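Local coordinates for cellobiose 2-epimerase (Ruminococcus albus, PDB 3VW5), which catalyses the reversible epimerization of cellobiose at the 2-position of its reducing-end sugar, giving 4-O-beta-D-glucosyl-D-mannose, at residues T146-Y150 / G151-A155; H13-P16 / F17-L21; I238-Y241 / G242-I245; A76-F79 / I80-C84; I215-P219 / D220-L224. The protein carries 2 engineered substitutions. One frame throughout, in Å; residues are numbered along the deposited sequence.

Contact 1: residues T146-Y150 / G151-A155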
# COMPACT_ATOMS: atom_id res chain seq x y z
N THR A 146 0.37 -18.22 10.13
CA THR A 146 0.27 -18.10 8.66
C THR A 146 1.50 -18.62 7.95
O THR A 146 1.49 -18.78 6.74
CB THR A 146 0.04 -16.64 8.20
OG1 THR A 146 1.25 -15.88 8.33
CG2 THR A 146 -1.06 -15.99 9.02
N LEU A 147 2.56 -18.88 8.69
CA LEU A 147 3.80 -19.33 8.08
C LEU A 147 3.84 -20.84 7.98
O LEU A 147 3.81 -21.55 8.98
CB LEU A 147 5.00 -18.83 8.89
CG LEU A 147 6.37 -19.13 8.28
CD1 LEU A 147 6.48 -18.54 6.89
CD2 LEU A 147 7.48 -18.62 9.17
N TYR A 148 3.93 -21.35 6.75
CA TYR A 148 4.12 -22.77 6.53
C TYR A 148 5.52 -23.00 5.96
O TYR A 148 6.23 -22.02 5.72
CB TYR A 148 3.00 -23.33 5.64
CG TYR A 148 1.66 -23.40 6.35
CD1 TYR A 148 1.04 -24.62 6.60
CD2 TYR A 148 1.03 -22.24 6.82
CE1 TYR A 148 -0.17 -24.70 7.26
CE2 TYR A 148 -0.18 -22.31 7.49
CZ TYR A 148 -0.77 -23.55 7.71
OH TYR A 148 -1.98 -23.65 8.37
N GLU A 149 5.92 -24.25 5.77
CA GLU A 149 7.30 -24.55 5.35
C GLU A 149 7.71 -23.86 4.06
O GLU A 149 8.87 -23.49 3.91
CB GLU A 149 7.55 -26.05 5.17
CG GLU A 149 7.67 -26.85 6.43
CD GLU A 149 8.96 -26.59 7.20
OE1 GLU A 149 10.07 -26.60 6.61
OE2 GLU A 149 8.85 -26.39 8.42
N TYR A 150 6.79 -23.71 3.13
CA TYR A 150 7.15 -23.16 1.83
C TYR A 150 6.63 -21.73 1.70
O TYR A 150 6.32 -21.27 0.61
CB TYR A 150 6.62 -24.05 0.69
CG TYR A 150 7.34 -23.92 -0.64
CD1 TYR A 150 8.38 -23.01 -0.82
CD2 TYR A 150 6.98 -24.72 -1.73
CE1 TYR A 150 9.03 -22.89 -2.04
CE2 TYR A 150 7.63 -24.61 -2.96
CZ TYR A 150 8.66 -23.69 -3.10
OH TYR A 150 9.30 -23.58 -4.32
N GLY A 151 6.54 -21.04 2.84
CA GLY A 151 6.19 -19.63 2.86
C GLY A 151 4.86 -19.31 3.53
O GLY A 151 4.18 -20.19 4.06
N TYR A 152 4.48 -18.04 3.49
CA TYR A 152 3.25 -17.59 4.11
C TYR A 152 2.01 -18.01 3.33
O TYR A 152 2.00 -17.95 2.10
CB TYR A 152 3.27 -16.06 4.26
CG TYR A 152 4.38 -15.55 5.15
CD1 TYR A 152 4.20 -15.45 6.53
CD2 TYR A 152 5.62 -15.20 4.62
CE1 TYR A 152 5.22 -15.00 7.36
CE2 TYR A 152 6.65 -14.74 5.45
CZ TYR A 152 6.43 -14.65 6.81
OH TYR A 152 7.42 -14.21 7.65
N ARG A 153 0.98 -18.44 4.05
CA ARG A 153 -0.35 -18.62 3.47
C ARG A 153 -1.21 -17.40 3.78
O ARG A 153 -0.96 -16.70 4.75
CB ARG A 153 -1.00 -19.88 4.00
CG ARG A 153 -0.38 -21.12 3.44
CD ARG A 153 -1.13 -22.34 3.88
NE ARG A 153 -0.51 -23.55 3.34
CZ ARG A 153 -0.99 -24.78 3.53
NH1 ARG A 153 -2.10 -24.95 4.25
NH2 ARG A 153 -0.36 -25.82 3.00
N GLU A 154 -2.24 -17.15 2.97
CA GLU A 154 -2.86 -15.82 2.95
C GLU A 154 -4.26 -15.62 3.54
O GLU A 154 -4.54 -14.56 4.09
CB GLU A 154 -2.79 -15.26 1.53
CG GLU A 154 -1.38 -15.36 0.98
CD GLU A 154 -1.14 -14.46 -0.20
OE1 GLU A 154 0.03 -14.42 -0.67
OE2 GLU A 154 -2.10 -13.78 -0.65
N ALA A 155 -5.13 -16.62 3.45
CA ALA A 155 -6.51 -16.41 3.86
C ALA A 155 -7.04 -17.50 4.79
O ALA A 155 -6.91 -18.68 4.51
CB ALA A 155 -7.42 -16.28 2.63
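T146 O is approached by two donors of different strength. R153 N makes a straight hydrogen bond to it (2.8 Å, 171° at the hydrogen), running almost in line with the carbonyl, and Y152 CA adds a CA-H...O contact at 3.4 Å. Together they anchor the open end of a beta hairpin with a two-residue loop that joins strand 147-148 to strand 151-156 at the edge of an antiparallel sheet in the (alpha/alpha)6 barrel. Its closed end is a type I turn from Y148 to G151, where Y148 N bonds to G151 O (2.9 Å) and G151 N returns a bond to Y148 O. G151 has a positive phi, at which a CB would clash with Y150 O, which argues for glycine here.

The two faces carry different chemistry. On one, chi1 of -71° sets the Y148 ring opposite its carbonyl carbon, and the extended arm of R153 crosses over that ring. The guanidinium lies flat on it, planes within 5°, with R153 CZ 4.0 Å from the ring centroid as a cation-pi contact. R153 CD sits over the same face. A leucine in place of Y148 would probably deprive the R153 guanidinium of its flat aromatic platform and let the arm swing. On the other face lies Y152, whose OH bonds to E143 and Q208, while T146 OG1, itself bonded to I142 O, stands at the ring edge. L147 CD1 comes down on the Y152 ring almost along its normal, 3.7 Å from the centroid.

Contact 2: residues H13-P16 / F17-L21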
# COMPACT_ATOMS: atom_id res chain seq x y z
N HIS A 13 -5.55 19.87 -0.40
CA HIS A 13 -6.60 19.05 -0.99
C HIS A 13 -6.85 17.73 -0.25
O HIS A 13 -7.96 17.48 0.24
CB HIS A 13 -6.33 18.80 -2.49
CG HIS A 13 -7.53 18.30 -3.24
ND1 HIS A 13 -7.46 17.33 -4.22
CD2 HIS A 13 -8.84 18.64 -3.14
CE1 HIS A 13 -8.67 17.09 -4.68
NE2 HIS A 13 -9.53 17.87 -4.04
N ILE A 14 -5.82 16.90 -0.15
CA ILE A 14 -5.95 15.56 0.43
C ILE A 14 -6.28 15.57 1.92
O ILE A 14 -7.28 14.98 2.35
CB ILE A 14 -4.69 14.72 0.16
CG1 ILE A 14 -4.55 14.44 -1.34
CG2 ILE A 14 -4.74 13.42 0.92
CD1 ILE A 14 -3.24 13.75 -1.72
N ILE A 15 -5.45 16.23 2.72
CA ILE A 15 -5.67 16.23 4.17
C ILE A 15 -7.03 16.82 4.57
O ILE A 15 -7.80 16.20 5.32
CB ILE A 15 -4.52 16.94 4.92
CG1 ILE A 15 -3.31 16.01 5.00
CG2 ILE A 15 -4.98 17.39 6.30
CD1 ILE A 15 -1.99 16.72 5.15
N PRO A 16 -7.36 18.01 4.04
CA PRO A 16 -8.68 18.58 4.34
C PRO A 16 -9.82 17.61 3.98
O PRO A 16 -10.78 17.49 4.74
CB PRO A 16 -8.73 19.82 3.45
CG PRO A 16 -7.31 20.19 3.24
CD PRO A 16 -6.56 18.91 3.19
N PHE A 17 -9.71 16.92 2.84
CA PHE A 17 -10.73 15.95 2.45
C PHE A 17 -10.87 14.84 3.49
O PHE A 17 -11.96 14.56 3.99
CB PHE A 17 -10.41 15.34 1.07
CG PHE A 17 -11.30 14.17 0.70
CD1 PHE A 17 -12.51 14.38 0.06
CD2 PHE A 17 -10.93 12.87 1.02
CE1 PHE A 17 -13.34 13.33 -0.27
CE2 PHE A 17 -11.75 11.82 0.70
CZ PHE A 17 -12.96 12.04 0.05
N TRP A 18 -9.76 14.19 3.81
CA TRP A 18 -9.85 13.09 4.76
C TRP A 18 -10.29 13.54 6.15
O TRP A 18 -11.12 12.89 6.78
CB TRP A 18 -8.57 12.26 4.76
CG TRP A 18 -8.53 11.42 3.54
CD1 TRP A 18 -7.92 11.72 2.36
CD2 TRP A 18 -9.19 10.17 3.34
NE1 TRP A 18 -8.13 10.72 1.45
CE2 TRP A 18 -8.91 9.75 2.02
CE3 TRP A 18 -9.98 9.34 4.16
CZ2 TRP A 18 -9.40 8.54 1.49
CZ3 TRP A 18 -10.47 8.14 3.64
CH2 TRP A 18 -10.18 7.76 2.32
N ASN A 19 -9.78 14.68 6.60
CA ASN A 19 -10.19 15.25 7.88
C ASN A 19 -11.71 15.26 8.05
O ASN A 19 -12.22 15.03 9.16
CB ASN A 19 -9.63 16.65 8.08
CG ASN A 19 -8.13 16.65 8.34
OD1 ASN A 19 -7.53 15.61 8.60
ND2 ASN A 19 -7.52 17.84 8.27
N LYS A 20 -12.44 15.51 6.96
CA LYS A 20 -13.90 15.59 7.03
C LYS A 20 -14.55 14.24 7.18
O LYS A 20 -15.76 14.16 7.41
CB LYS A 20 -14.46 16.29 5.80
CG LYS A 20 -13.88 17.68 5.53
CD LYS A 20 -14.57 18.37 4.35
CE LYS A 20 -13.77 19.60 3.89
NZ LYS A 20 -13.46 20.56 5.01
N LEU A 21 -13.77 13.18 7.05
CA LEU A 21 -14.33 11.83 7.14
C LEU A 21 -14.19 11.21 8.51
O LEU A 21 -14.57 10.07 8.71
CB LEU A 21 -13.71 10.92 6.08
CG LEU A 21 -14.18 11.27 4.67
CD1 LEU A 21 -13.39 10.48 3.63
CD2 LEU A 21 -15.66 10.99 4.54
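I15 O receives N19 N at 2.8 Å, the shortest of the i to i+4 bonds that tie this last part of helix 2-19 together. One residue earlier along the backbone, W18 N reaches I14 O (3.0 Å) with an angle of 171° at the hydrogen. F17 N reaches H13 O over 3.2 Å, less straight. Beyond N19 the pattern tightens. K20 N bonds weakly to P16 O and also to F17 O, while L21 N bonds to W18 O (2.7 Å), so the repeat shortens from four residues to three. P16 itself has no amide hydrogen, and the helix is kinked where its nitrogen leaves the turn before unbonded.

The polar side-chain ends find their partners outside this pair of segments. H13 ND1 is bonded to E9 OE1, W18 NE1 to E348 OE2, and N19 OD1 to Y57 OH on helix 47-64. N19 runs side by side with I15, its amide group against I15 CG2. With chi1 of -71° its CG lies opposite the carbonyl carbon, which keeps the amide on the side of the preceding turn. I14 CG2 packs against the indole at W18 CD1 (3.9 Å), while I14 O lies near the plane of that ring, at its edge. This is the C-terminal part of a proline-kinked alpha helix, laid against helix 47-64 of the barrel.

Contact 3: residues I238-Y241 / G242-I245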
# COMPACT_ATOMS: atom_id res chain seq x y z
N ILE A 238 -0.47 -12.84 -15.23
CA ILE A 238 -0.76 -11.43 -15.02
C ILE A 238 0.52 -10.64 -14.77
O ILE A 238 1.37 -11.05 -13.98
CB ILE A 238 -1.78 -11.23 -13.89
CG1 ILE A 238 -3.13 -11.80 -14.31
CG2 ILE A 238 -1.93 -9.76 -13.54
CD1 ILE A 238 -4.05 -12.01 -13.16
N HIS A 239 0.66 -9.53 -15.47
CA HIS A 239 1.71 -8.59 -15.13
C HIS A 239 1.06 -7.30 -14.61
O HIS A 239 0.44 -6.54 -15.37
CB HIS A 239 2.62 -8.33 -16.33
CG HIS A 239 3.89 -7.63 -15.97
ND1 HIS A 239 4.95 -7.51 -16.83
CD2 HIS A 239 4.26 -7.00 -14.82
CE1 HIS A 239 5.93 -6.84 -16.23
NE2 HIS A 239 5.53 -6.52 -15.02
N SER A 240 1.17 -7.08 -13.31
CA SER A 240 0.62 -5.87 -12.71
C SER A 240 1.71 -4.80 -12.64
O SER A 240 2.55 -4.80 -11.74
CB SER A 240 0.02 -6.17 -11.34
OG SER A 240 -0.25 -4.98 -10.60
N TYR A 241 1.70 -3.92 -13.63
CA TYR A 241 2.67 -2.83 -13.70
C TYR A 241 2.77 -2.01 -12.40
O TYR A 241 3.87 -1.58 -12.00
CB TYR A 241 2.30 -1.90 -14.85
CG TYR A 241 2.12 -2.58 -16.19
CD1 TYR A 241 3.01 -3.57 -16.62
CD2 TYR A 241 1.07 -2.23 -17.04
CE1 TYR A 241 2.87 -4.18 -17.85
CE2 TYR A 241 0.91 -2.84 -18.27
CZ TYR A 241 1.81 -3.81 -18.67
OH TYR A 241 1.66 -4.41 -19.90
N GLY A 242 1.63 -1.77 -11.77
CA GLY A 242 1.57 -1.01 -10.54
C GLY A 242 2.38 -1.64 -9.42
O GLY A 242 3.22 -0.98 -8.80
N HIS A 243 2.13 -2.91 -9.15
CA HIS A 243 2.91 -3.61 -8.13
C HIS A 243 4.39 -3.67 -8.47
O HIS A 243 5.23 -3.63 -7.59
CB HIS A 243 2.36 -5.00 -7.88
CG HIS A 243 1.04 -5.00 -7.18
ND1 HIS A 243 -0.14 -5.27 -7.83
CD2 HIS A 243 0.71 -4.76 -5.89
CE1 HIS A 243 -1.14 -5.21 -6.97
NE2 HIS A 243 -0.65 -4.89 -5.79
N ASP A 244 4.72 -3.75 -9.75
CA ASP A 244 6.11 -3.82 -10.15
C ASP A 244 6.86 -2.57 -9.73
O ASP A 244 7.86 -2.65 -9.01
CB ASP A 244 6.24 -4.03 -11.65
CG ASP A 244 6.27 -5.50 -12.03
OD1 ASP A 244 7.01 -5.85 -12.97
OD2 ASP A 244 5.56 -6.30 -11.38
N ILE A 245 6.38 -1.42 -10.18
CA ILE A 245 7.03 -0.15 -9.89
C ILE A 245 7.00 0.17 -8.38
O ILE A 245 7.93 0.78 -7.86
CB ILE A 245 6.44 1.01 -10.75
CG1 ILE A 245 7.39 2.21 -10.77
CG2 ILE A 245 5.05 1.41 -10.26
CD1 ILE A 245 8.84 1.84 -11.05
O HOH W 1 -0.98 -2.45 -11.88
O HOH W 2 3.18 -8.08 -11.93
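S240, Y241 and D244 are among the residues most buried by this contact, at the point where strand 238-240 runs into helix 241-258. S240 holds the N-cap position. Its OG shares a hydrogen bond with H243 ND1 (2.8 Å), and a water bonded to the same OG accepts from G242 N, in the first turn. Its carbonyl takes D244 N in the carbonyl plane at 3.1 Å, and Y241 O takes I245 N in a nearly straight bond (175°). S240 OG reaches H243 because chi1 of 167° turns it opposite the backbone nitrogen, within reach of the H243 ring.

D244 folds back over the junction. H239 NE2 donates to its OD1 at 2.6 Å, arriving from above the carboxylate plane, and the imidazole and carboxylate planes stand 51° apart. A second water accepts from S240 N and apparently donates to D244 OD2, so the carboxylate is tied to H239 directly and to S240 through water. An alanine in place of D244 would probably leave H239 NE2 without this acceptor and free that imidazole to turn. The Y241 side chain packs on strand 287-293 and helix 261-281, its CD1 lying over one face of the H239 ring.

The chemistry implies two imidazoles set by their neighbours: H239 by a carboxylate, and H243 by the serine at the N-cap position, which fixes ND1 while the ring also meets W304.

Contact 4: residues A76-F79 / I80-C84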
# COMPACT_ATOMS: atom_id res chain seq x y z
N ALA A 76 -8.00 7.13 14.75
CA ALA A 76 -8.00 5.89 13.99
C ALA A 76 -7.35 4.74 14.78
O ALA A 76 -7.89 3.62 14.85
CB ALA A 76 -7.29 6.09 12.64
N TYR A 77 -6.19 5.02 15.36
CA TYR A 77 -5.54 4.06 16.26
C TYR A 77 -6.51 3.47 17.29
O TYR A 77 -6.58 2.24 17.47
CB TYR A 77 -4.36 4.70 16.96
CG TYR A 77 -3.82 3.91 18.12
CD1 TYR A 77 -3.04 2.78 17.91
CD2 TYR A 77 -4.04 4.32 19.44
CE1 TYR A 77 -2.52 2.06 18.99
CE2 TYR A 77 -3.53 3.61 20.52
CZ TYR A 77 -2.77 2.48 20.28
OH TYR A 77 -2.25 1.76 21.33
N GLU A 78 -7.26 4.33 17.97
CA GLU A 78 -8.16 3.84 19.00
C GLU A 78 -9.17 2.88 18.40
O GLU A 78 -9.49 1.84 18.97
CB GLU A 78 -8.87 5.00 19.72
CG GLU A 78 -7.98 5.71 20.74
CD GLU A 78 -7.88 4.96 22.07
OE1 GLU A 78 -6.73 4.71 22.51
OE2 GLU A 78 -8.94 4.63 22.68
N PHE A 79 -9.67 3.23 17.22
CA PHE A 79 -10.65 2.38 16.56
C PHE A 79 -10.07 0.98 16.32
O PHE A 79 -10.74 -0.02 16.55
CB PHE A 79 -11.14 3.02 15.26
CG PHE A 79 -12.26 2.28 14.62
CD1 PHE A 79 -13.56 2.39 15.14
CD2 PHE A 79 -12.04 1.47 13.51
CE1 PHE A 79 -14.61 1.70 14.55
CE2 PHE A 79 -13.08 0.78 12.92
CZ PHE A 79 -14.37 0.89 13.44
N ILE A 80 -8.81 0.92 15.87
CA ILE A 80 -8.18 -0.35 15.54
C ILE A 80 -7.94 -1.20 16.80
O ILE A 80 -8.40 -2.34 16.91
CB ILE A 80 -6.84 -0.14 14.79
CG1 ILE A 80 -7.11 0.38 13.38
CG2 ILE A 80 -6.03 -1.43 14.73
CD1 ILE A 80 -5.87 0.90 12.69
N LYS A 81 -7.22 -0.61 17.75
CA LYS A 81 -6.95 -1.25 19.04
C LYS A 81 -8.21 -1.77 19.73
O LYS A 81 -8.25 -2.91 20.18
CB LYS A 81 -6.21 -0.27 19.95
CG LYS A 81 -5.89 -0.81 21.33
CD LYS A 81 -5.12 0.21 22.14
CE LYS A 81 -6.03 1.33 22.62
NZ LYS A 81 -5.24 2.38 23.34
N ASN A 82 -9.26 -0.96 19.79
CA ASN A 82 -10.44 -1.33 20.56
C ASN A 82 -11.47 -2.19 19.83
O ASN A 82 -12.37 -2.73 20.47
CB ASN A 82 -11.12 -0.08 21.15
CG ASN A 82 -10.16 0.78 21.97
OD1 ASN A 82 -9.24 0.28 22.61
ND2 ASN A 82 -10.36 2.09 21.93
N ASN A 83 -11.37 -2.31 18.52
CA ASN A 83 -12.38 -3.08 17.79
C ASN A 83 -11.79 -4.07 16.81
O ASN A 83 -12.35 -5.14 16.60
CB ASN A 83 -13.36 -2.18 17.03
CG ASN A 83 -14.16 -1.26 17.95
OD1 ASN A 83 -13.86 -0.07 18.05
ND2 ASN A 83 -15.17 -1.81 18.62
N CYS A 84 -10.67 -3.72 16.20
CA CYS A 84 -10.25 -4.39 14.98
C CYS A 84 -9.32 -5.57 15.23
O CYS A 84 -9.07 -6.37 14.33
CB CYS A 84 -9.62 -3.38 14.02
SG CYS A 84 -10.83 -2.16 13.42
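A local contact within the last turns of helix 67-84 joins E78 to K81 and N82, and F79 to C84; the helix belongs to the (alpha/alpha)6 barrel and packs against helices 47-64 and 129-145. Regular i to i+4 bonds run through it, K81 N to Y77 O being an example at 2.9 Å, before the turn widens to a pi type at 80-84.

On one side E78 acts as a hub. Its chain bends at chi2 (-80°), which turns the carboxylate forward to K81, one turn later, in an i+3 salt bridge, E78 OE1 to K81 NZ, 2.9 Å. The ammonium meets OE1 on the syn side, though well out of the carboxylate plane, and has a second anionic partner in E130. The other oxygen, E78 OE2, takes N82 ND2 at 3.0 Å from above that plane. The aliphatic part of K81 lies across Y77, with CD against the phenol OH, while Y122 stacks on the Y77 ring.

F79, stacked on H50, meets the widened turn. N83 OD1 approaches it obliquely, and C84 SG makes a sulfur-aromatic contact 4.5 Å from the ring centroid, 49° off the normal, with its nearest approach to F79 CE2.

Contact 5: residues I215-P219 / D220-L224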
# COMPACT_ATOMS: atom_id res chain seq x y z
N ILE A 215 11.96 -16.29 -6.23
CA ILE A 215 10.74 -16.87 -6.79
C ILE A 215 9.95 -15.91 -7.68
O ILE A 215 9.60 -16.26 -8.81
CB ILE A 215 9.80 -17.38 -5.70
CG1 ILE A 215 10.55 -18.31 -4.74
CG2 ILE A 215 8.64 -18.10 -6.34
CD1 ILE A 215 9.66 -18.98 -3.70
N VAL A 216 9.66 -14.72 -7.18
CA VAL A 216 8.68 -13.90 -7.86
C VAL A 216 9.26 -13.11 -9.04
O VAL A 216 8.59 -12.97 -10.07
CB VAL A 216 7.80 -13.07 -6.84
CG1 VAL A 216 8.23 -13.35 -5.45
CG2 VAL A 216 7.77 -11.57 -7.14
N TYR A 217 10.49 -12.64 -8.90
CA TYR A 217 11.19 -11.95 -9.98
C TYR A 217 11.45 -12.89 -11.17
O TYR A 217 11.87 -14.03 -10.99
CB TYR A 217 12.50 -11.34 -9.46
CG TYR A 217 13.36 -10.70 -10.53
CD1 TYR A 217 12.91 -9.61 -11.25
CD2 TYR A 217 14.63 -11.19 -10.81
CE1 TYR A 217 13.69 -9.03 -12.24
CE2 TYR A 217 15.42 -10.61 -11.78
CZ TYR A 217 14.94 -9.53 -12.49
OH TYR A 217 15.71 -8.95 -13.47
N THR A 218 11.18 -12.42 -12.38
CA THR A 218 11.44 -13.20 -13.58
C THR A 218 12.62 -12.56 -14.31
O THR A 218 12.47 -11.54 -14.99
CB THR A 218 10.20 -13.26 -14.47
OG1 THR A 218 9.06 -13.56 -13.66
CG2 THR A 218 10.35 -14.33 -15.52
N PRO A 219 13.82 -13.16 -14.17
CA PRO A 219 15.04 -12.53 -14.68
C PRO A 219 15.08 -12.25 -16.19
O PRO A 219 15.63 -11.22 -16.57
CB PRO A 219 16.15 -13.50 -14.25
CG PRO A 219 15.45 -14.77 -13.91
CD PRO A 219 14.10 -14.39 -13.42
N ASP A 220 14.51 -13.12 -17.03
CA ASP A 220 14.67 -12.92 -18.47
C ASP A 220 13.64 -11.95 -19.00
O ASP A 220 13.58 -11.69 -20.19
CB ASP A 220 14.56 -14.24 -19.23
CG ASP A 220 13.19 -14.85 -19.12
OD1 ASP A 220 12.70 -14.92 -17.96
OD2 ASP A 220 12.59 -15.24 -20.16
N THR A 221 12.84 -11.41 -18.11
CA THR A 221 11.72 -10.56 -18.49
C THR A 221 11.70 -9.28 -17.67
O THR A 221 11.18 -8.25 -18.10
CB THR A 221 10.41 -11.33 -18.28
OG1 THR A 221 10.13 -12.10 -19.45
CG2 THR A 221 9.27 -10.38 -18.04
N ASN A 222 12.30 -9.36 -16.48
CA ASN A 222 12.27 -8.31 -15.48
C ASN A 222 10.89 -8.05 -14.91
O ASN A 222 10.66 -6.98 -14.34
CB ASN A 222 12.87 -7.00 -16.02
CG ASN A 222 14.15 -7.23 -16.79
OD1 ASN A 222 14.20 -6.99 -18.00
ND2 ASN A 222 15.19 -7.69 -16.10
N ALA A 223 9.97 -8.99 -15.07
CA ALA A 223 8.64 -8.89 -14.48
C ALA A 223 8.58 -9.57 -13.10
O ALA A 223 9.43 -10.39 -12.77
CB ALA A 223 7.61 -9.49 -15.39
N LEU A 224 7.57 -9.21 -12.32
CA LEU A 224 7.24 -9.93 -11.10
C LEU A 224 6.04 -10.81 -11.37
O LEU A 224 5.05 -10.36 -11.94
CB LEU A 224 6.87 -8.95 -9.99
CG LEU A 224 7.95 -7.96 -9.59
CD1 LEU A 224 7.44 -7.04 -8.51
CD2 LEU A 224 9.19 -8.71 -9.14
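Chi1 of 175° swings the Y217 ring to the far side from its main-chain nitrogen, and chi1 of -44° places N222 CG opposite its own carbonyl carbon, so that phenol and amide run alongside each other in the same direction. N222 ND2 then donates to Y217 OH at 3.0 Å, with the oxygen close to the amide plane. The ring also packs obliquely on N222 CA, and the Y217 side chain touches M270, K273 and I274 of helix 261-281.

Both residues belong to a weakly bonded beta hairpin joining strands 217-218 and 223-228, entered directly from helix 199-216. N222 and A223 both face T218, which makes a G1 beta bulge, and N222 has the positive phi (66°) of the left-handed helical region. T218 N bonds to A223 O at 2.7 Å. At the end of the helix V216 CG2 touches L224 CD2 (3.8 Å), and the same methyl of L224 lies at the edge of the Y217 ring. T218 CG2 runs alongside D220 and meets its OD1.

T218 O is the central acceptor. N222 N comes to it at 2.6 Å, in line with the carbonyl though bent at the hydrogen, and T221 N at 3.1 Å from well above the carbonyl plane. With K225 NZ bonded to T218 OG1, T218 uses both oxygens, and the chemistry implies a turn in which two backbone donors converge on this one carbonyl, with the N222-Y217 bond as a separate side-chain link across the hairpin.

Overall arrangement
Along the chain the order is contact 2, contact 4, contact 1, contact 5, contact 3. They are spread round the (alpha/alpha)6 barrel: contact 2 lies across the chain's centre from contacts 1, 3 and 5, and its centre is 39 Å from that of contact 5. Contacts 2 and 4 sit on helices 2-19 and 67-84, both packed on helix 47-64, and their centres are 20 Å apart. Contacts 1 and 5 are hairpins on separate sheets, touching through Y150 and I215. Contacts 3 and 5 are closest, centres 11 Å apart: H239 meets A223, and D244 packs on L224. The hairpin of contact 5 thus abuts the strand-helix junction that positions H239 and H243.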